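Local coordinates for protein peptidase S15/CocE/NonD (Thaumarchaeota archaeon SCGC AB-539-E09, PDB 4PF1) that probably works as a serine aminopeptidase of the S15/CocE family, an alpha/beta hydrolase that cleaves residues from the N-terminal end of peptides, at residues L341-D346 and Y378-N383; Q526-D531 and P560-T565. One frame throughout, in Å; residues are numbered along the deposited sequence.

In the fold
Contacts 1 and 2 follow one another along the chain, with centres about 14 Å apart, and they join directly through T380 and strand 562-566. T380 OG1 lies 2.8 Å from H564 ND1, a probable hydrogen bond, and T380 N lies 2.8 Å from S563 O, a probable backbone bond. A further touch, carbon to oxygen, brings L341 CD2 to 3.4 Å from Q526 OE1. The glycerol bound in contact 1 also comes within about 5 Å of the side chain of H564 in contact 2, and is probably from the crystallisation liquor. Contact 1 lies by the edge of the hydrolase sheet and contact 2 in the beta-rich C-terminal part, so together they mark where the two meet.

Contact 1 of 2, residues L341-D346 and Y378-N383; sequences LQFEGD and YETGAN. With GOL (glycerol), chain H.
The hydroxyl of Y378 pushes up against the F343-E344 backbone, and the tight half of this contact is built round it. Its OH lies 3.4 Å from F343 CB and receives the amide of E344, with N to OH at 3.2 Å and a nearly straight N-H...O angle of 169°. The same OH donates to N383 OD1 at 2.9 Å, approaching in the carbonyl plane on a lone pair with a C=O...donor angle of 106°. Two bonds thus fix the hydroxyl, and through it the amide of N383. The F343 and Y378 rings lie obliquely, centroids 6.0 Å apart, while OD1 of N383 meets the F343 ring at its edge.

The other side is looser: Q342 is exposed, E344 and N383 partly so. E344 CG touches N383 CB at 3.8 Å, and OE2 accepts a hydrogen bond from D346 N of the second subunit. Between Q342 and N383 a glycerol, probably from the crystallisation liquor, bridges the two segments: O1 donates to N383 OD1 (2.9 Å), O2 accepts from N383 ND2 (2.7 Å), and a longer bond runs from O2 to the carbonyl oxygen of Q342.

Y378 lies near the end of strand 375-379, set between strands 319-324 and 384-388; W385 meets its ring edge-to-face and P325 packs on both aromatic residues. Strand 341-342 pairs with 337-338, and D346 caps the start of helix 347-365.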
loop_
_atom_site.group_PDB
_atom_site.type_symbol
_atom_site.label_atom_id
_atom_site.label_comp_id
_atom_site.label_asym_id
_atom_site.label_seq_id
_atom_site.Cartn_x
_atom_site.Cartn_y
_atom_site.Cartn_z
ATOM N N LEU A 341 -5.528 16.488 1.014
ATOM C CA LEU A 341 -6.789 17.238 1.004
ATOM C C LEU A 341 -7.929 16.404 0.455
ATOM O O LEU A 341 -7.791 15.810 -0.609
ATOM C CB LEU A 341 -6.667 18.546 0.194
ATOM C CG LEU A 341 -5.498 19.486 0.523
ATOM C CD1 LEU A 341 -5.589 20.744 -0.301
ATOM C CD2 LEU A 341 -5.467 19.849 2.002
ATOM N N GLN A 342 -9.066 16.382 1.169
ATOM C CA GLN A 342 -10.257 15.635 0.766
ATOM C C GLN A 342 -11.415 16.588 0.491
ATOM O O GLN A 342 -11.744 17.430 1.329
ATOM C CB GLN A 342 -10.637 14.596 1.827
ATOM C CG GLN A 342 -9.633 13.451 1.919
ATOM C CD GLN A 342 -9.910 12.540 3.082
ATOM O OE1 GLN A 342 -9.820 12.932 4.248
ATOM N NE2 GLN A 342 -10.212 11.286 2.787
ATOM N N PHE A 343 -12.001 16.480 -0.711
ATOM C CA PHE A 343 -13.092 17.351 -1.149
ATOM C C PHE A 343 -14.439 16.627 -1.030
ATOM O O PHE A 343 -14.469 15.406 -0.848
ATOM C CB PHE A 343 -12.833 17.854 -2.590
ATOM C CG PHE A 343 -11.424 18.379 -2.814
ATOM C CD1 PHE A 343 -10.889 19.366 -1.987
ATOM C CD2 PHE A 343 -10.630 17.875 -3.838
ATOM C CE1 PHE A 343 -9.582 19.828 -2.175
ATOM C CE2 PHE A 343 -9.322 18.339 -4.025
ATOM C CZ PHE A 343 -8.811 19.319 -3.199
ATOM N N GLU A 344 -15.549 17.384 -1.064
ATOM C CA GLU A 344 -16.880 16.805 -0.892
ATOM C C GLU A 344 -17.365 16.133 -2.183
ATOM O O GLU A 344 -18.042 16.757 -3.005
ATOM C CB GLU A 344 -17.882 17.858 -0.389
ATOM C CG GLU A 344 -17.802 18.094 1.111
ATOM C CD GLU A 344 -18.325 16.952 1.962
ATOM O OE1 GLU A 344 -19.562 16.837 2.109
ATOM O OE2 GLU A 344 -17.496 16.169 2.481
ATOM N N GLY A 345 -16.991 14.864 -2.339
ATOM C CA GLY A 345 -17.351 14.045 -3.489
ATOM C C GLY A 345 -16.472 14.285 -4.696
ATOM O O GLY A 345 -15.500 15.046 -4.623
ATOM N N ASP A 346 -16.808 13.633 -5.821
ATOM C CA ASP A 346 -16.076 13.799 -7.074
ATOM C C ASP A 346 -16.471 15.136 -7.718
ATOM O O ASP A 346 -17.423 15.197 -8.499
ATOM C CB ASP A 346 -16.328 12.598 -8.024
ATOM C CG ASP A 346 -15.660 12.703 -9.387
ATOM O OD1 ASP A 346 -14.812 13.604 -9.567
ATOM O OD2 ASP A 346 -16.003 11.901 -10.276
ATOM N N TYR A 378 -15.182 26.928 -6.231
ATOM C CA TYR A 378 -15.151 25.974 -5.130
ATOM C C TYR A 378 -14.238 26.521 -4.061
ATOM O O TYR A 378 -13.074 26.833 -4.334
ATOM C CB TYR A 378 -14.680 24.593 -5.598
ATOM C CG TYR A 378 -14.765 23.513 -4.536
ATOM C CD1 TYR A 378 -13.772 23.378 -3.567
ATOM C CD2 TYR A 378 -15.799 22.581 -4.544
ATOM C CE1 TYR A 378 -13.823 22.361 -2.614
ATOM C CE2 TYR A 378 -15.863 21.562 -3.592
ATOM C CZ TYR A 378 -14.867 21.451 -2.635
ATOM O OH TYR A 378 -14.905 20.429 -1.721
ATOM N N GLU A 379 -14.766 26.655 -2.847
ATOM C CA GLU A 379 -14.021 27.178 -1.713
ATOM C C GLU A 379 -13.435 26.032 -0.906
ATOM O O GLU A 379 -14.185 25.214 -0.367
ATOM C CB GLU A 379 -14.936 28.054 -0.841
ATOM C CG GLU A 379 -14.215 28.814 0.262
ATOM C CD GLU A 379 -15.112 29.651 1.155
ATOM O OE1 GLU A 379 -16.349 29.460 1.119
ATOM O OE2 GLU A 379 -14.572 30.496 1.902
ATOM N N THR A 380 -12.091 25.968 -0.823
ATOM C CA THR A 380 -11.397 24.944 -0.037
ATOM C C THR A 380 -11.524 25.305 1.453
ATOM O O THR A 380 -11.831 26.451 1.785
ATOM C CB THR A 380 -9.941 24.749 -0.515
ATOM O OG1 THR A 380 -9.291 26.016 -0.649
ATOM C CG2 THR A 380 -9.859 23.980 -1.831
ATOM N N GLY A 381 -11.386 24.311 2.322
ATOM C CA GLY A 381 -11.595 24.485 3.756
ATOM C C GLY A 381 -13.060 24.304 4.104
ATOM O O GLY A 381 -13.414 23.401 4.866
ATOM N N ALA A 382 -13.932 25.147 3.503
ATOM C CA ALA A 382 -15.386 25.082 3.671
ATOM C C ALA A 382 -15.991 23.954 2.813
ATOM O O ALA A 382 -17.052 23.428 3.160
ATOM C CB ALA A 382 -16.013 26.416 3.293
ATOM N N ASN A 383 -15.310 23.598 1.686
ATOM C CA ASN A 383 -15.702 22.539 0.735
ATOM C C ASN A 383 -17.113 22.778 0.152
ATOM O O ASN A 383 -17.995 21.921 0.261
ATOM C CB ASN A 383 -15.588 21.146 1.378
ATOM C CG ASN A 383 -14.169 20.740 1.670
ATOM O OD1 ASN A 383 -13.340 20.580 0.766
ATOM N ND2 ASN A 383 -13.854 20.571 2.943
HETATM C C1 GOL H . -9.711 21.379 2.425
HETATM O O1 GOL H . -10.567 21.196 1.304
HETATM C C2 GOL H . -9.893 20.285 3.453
HETATM O O2 GOL H . -11.255 19.847 3.470
HETATM C C3 GOL H . -8.985 19.116 3.159
HETATM O O3 GOL H . -9.164 18.071 4.109
#

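Contact 2 of 2, residues Q526-D531 and P560-T565; sequences QMLSAD and PQVSHT
S529 and P560 make the direct polar link across this buried contact. S529 OG donates to P560 O at 2.6 Å, reaching the carbonyl from a position tilted out of its plane. With OG anti to the backbone N (chi1 176°), the hydroxyl also rests against the proline ring, next to CD. A single water supplies a second polar bridge, donating to L528 O (2.9 Å) and to Q561 O (3.0 Å). The touching parts, 528-531 and 560-564, run 166° apart, nearly antiparallel, yet the polar links use a side chain and a water.

V562 CG1 makes the apolar packing, meeting S529 CB at 3.6 Å and L528 CD2 at 4.0 Å, so the valine sits against both bulge residues. Separately, the proline ring makes van der Waals contacts with oxygens: P560 CG lies 3.4 Å from A530 O, and the ring also approaches OD2 of D531, whose OD1 bonds to H198.

The aromatic element is a CH-pi contact: L528 CD1 stands over one face of the H564 ring, 3.8 Å from the centroid and 15° off its normal, while CD2 lies near CG and CD2 of the same ring. ND1 and NE2 of H564 are engaged by T380 and D509. Because the T380 hydroxyl also bonds to S563 O, both ring nitrogens may carry hydrogens, and D509 would favour such a charge. An alanine here would probably leave D509 without its imidazole mate and open a gap beneath L528.

L528 and S529 both face I507 of strand 502-510, forming a classic beta bulge. The chain turns a corner at S529, and strand 562-566 pairs instead with 482-486, so the contact packs one sheet on another, as in the beta-sandwich C-terminal domain of this family.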
loop_
_atom_site.group_PDB
_atom_site.type_symbol
_atom_site.label_atom_id
_atom_site.label_comp_id
_atom_site.label_asym_id
_atom_site.label_seq_id
_atom_site.Cartn_x
_atom_site.Cartn_y
_atom_site.Cartn_z
ATOM N N GLN A 526 0.340 23.279 4.681
ATOM C CA GLN A 526 -0.248 23.114 3.357
ATOM C C GLN A 526 -0.060 24.354 2.497
ATOM O O GLN A 526 -0.660 25.394 2.785
ATOM C CB GLN A 526 -1.746 22.796 3.488
ATOM C CG GLN A 526 -2.445 22.518 2.155
ATOM C CD GLN A 526 -3.815 23.141 2.097
ATOM O OE1 GLN A 526 -4.646 22.982 3.007
ATOM N NE2 GLN A 526 -4.083 23.862 1.020
ATOM N N MET A 527 0.718 24.231 1.403
ATOM C CA MET A 527 0.881 25.331 0.458
ATOM C C MET A 527 -0.471 25.594 -0.211
ATOM O O MET A 527 -1.203 24.642 -0.507
ATOM C CB MET A 527 1.973 25.029 -0.572
ATOM C CG MET A 527 2.492 26.283 -1.261
ATOM S SD MET A 527 4.142 26.078 -1.960
ATOM C CE MET A 527 3.752 25.067 -3.411
ATOM N N LEU A 528 -0.836 26.874 -0.368
ATOM C CA LEU A 528 -2.149 27.255 -0.888
ATOM C C LEU A 528 -2.042 28.115 -2.157
ATOM O O LEU A 528 -2.809 27.914 -3.100
ATOM C CB LEU A 528 -2.925 28.002 0.216
ATOM C CG LEU A 528 -4.372 28.370 -0.082
ATOM C CD1 LEU A 528 -5.290 27.159 0.045
ATOM C CD2 LEU A 528 -4.835 29.471 0.830
ATOM N N SER A 529 -1.115 29.080 -2.164
ATOM C CA SER A 529 -0.870 29.965 -3.303
ATOM C C SER A 529 0.567 30.423 -3.258
ATOM O O SER A 529 0.987 31.012 -2.267
ATOM C CB SER A 529 -1.823 31.157 -3.278
ATOM O OG SER A 529 -1.539 32.072 -4.321
ATOM N N ALA A 530 1.343 30.109 -4.303
ATOM C CA ALA A 530 2.758 30.456 -4.338
ATOM C C ALA A 530 3.247 30.732 -5.750
ATOM O O ALA A 530 2.803 30.082 -6.699
ATOM C CB ALA A 530 3.579 29.333 -3.723
ATOM N N ASP A 531 4.182 31.682 -5.890
ATOM C CA ASP A 531 4.801 31.977 -7.176
ATOM C C ASP A 531 6.193 32.578 -7.005
ATOM O O ASP A 531 6.641 32.815 -5.880
ATOM C CB ASP A 531 3.914 32.867 -8.067
ATOM C CG ASP A 531 3.840 32.348 -9.499
ATOM O OD1 ASP A 531 4.873 31.846 -10.005
ATOM O OD2 ASP A 531 2.746 32.402 -10.093
ATOM N N PRO A 560 -1.097 32.994 -7.380
ATOM C CA PRO A 560 -2.252 32.221 -7.889
ATOM C C PRO A 560 -3.539 32.456 -7.095
ATOM O O PRO A 560 -3.489 32.758 -5.907
ATOM C CB PRO A 560 -1.786 30.771 -7.762
ATOM C CG PRO A 560 -0.311 30.843 -7.873
ATOM C CD PRO A 560 0.087 32.123 -7.195
ATOM N N GLN A 561 -4.686 32.312 -7.764
ATOM C CA GLN A 561 -6.014 32.542 -7.185
ATOM C C GLN A 561 -6.257 31.729 -5.926
ATOM O O GLN A 561 -5.718 30.625 -5.773
ATOM C CB GLN A 561 -7.128 32.232 -8.207
ATOM C CG GLN A 561 -6.979 32.939 -9.552
ATOM C CD GLN A 561 -6.877 34.445 -9.457
ATOM O OE1 GLN A 561 -7.663 35.112 -8.773
ATOM N NE2 GLN A 561 -5.930 35.015 -10.186
ATOM N N VAL A 562 -7.068 32.294 -5.014
ATOM C CA VAL A 562 -7.490 31.646 -3.775
ATOM C C VAL A 562 -9.013 31.751 -3.615
ATOM O O VAL A 562 -9.628 32.725 -4.044
ATOM C CB VAL A 562 -6.759 32.171 -2.504
ATOM C CG1 VAL A 562 -5.306 31.711 -2.470
ATOM C CG2 VAL A 562 -6.865 33.694 -2.367
ATOM N N SER A 563 -9.596 30.727 -3.010
ATOM C CA SER A 563 -11.001 30.603 -2.637
ATOM C C SER A 563 -10.977 29.656 -1.482
ATOM O O SER A 563 -10.979 28.438 -1.673
ATOM C CB SER A 563 -11.840 30.087 -3.806
ATOM O OG SER A 563 -13.223 30.219 -3.526
ATOM N N HIS A 564 -10.712 30.201 -0.294
ATOM C CA HIS A 564 -10.414 29.376 0.858
ATOM C C HIS A 564 -10.941 29.945 2.161
ATOM O O HIS A 564 -11.018 31.164 2.337
ATOM C CB HIS A 564 -8.880 29.238 0.951
ATOM C CG HIS A 564 -8.388 28.290 1.998
ATOM N ND1 HIS A 564 -8.525 26.923 1.850
ATOM C CD2 HIS A 564 -7.705 28.543 3.137
ATOM C CE1 HIS A 564 -7.959 26.391 2.920
ATOM N NE2 HIS A 564 -7.442 27.326 3.717
ATOM N N THR A 565 -11.248 29.045 3.098
ATOM C CA THR A 565 -11.589 29.408 4.455
ATOM C C THR A 565 -10.493 28.879 5.372
ATOM O O THR A 565 -10.287 27.668 5.451
ATOM C CB THR A 565 -12.989 28.896 4.854
ATOM O OG1 THR A 565 -13.970 29.613 4.112
ATOM C CG2 THR A 565 -13.272 29.071 6.346
HETATM O O HOH W 1 -5.553 28.418 -3.756
#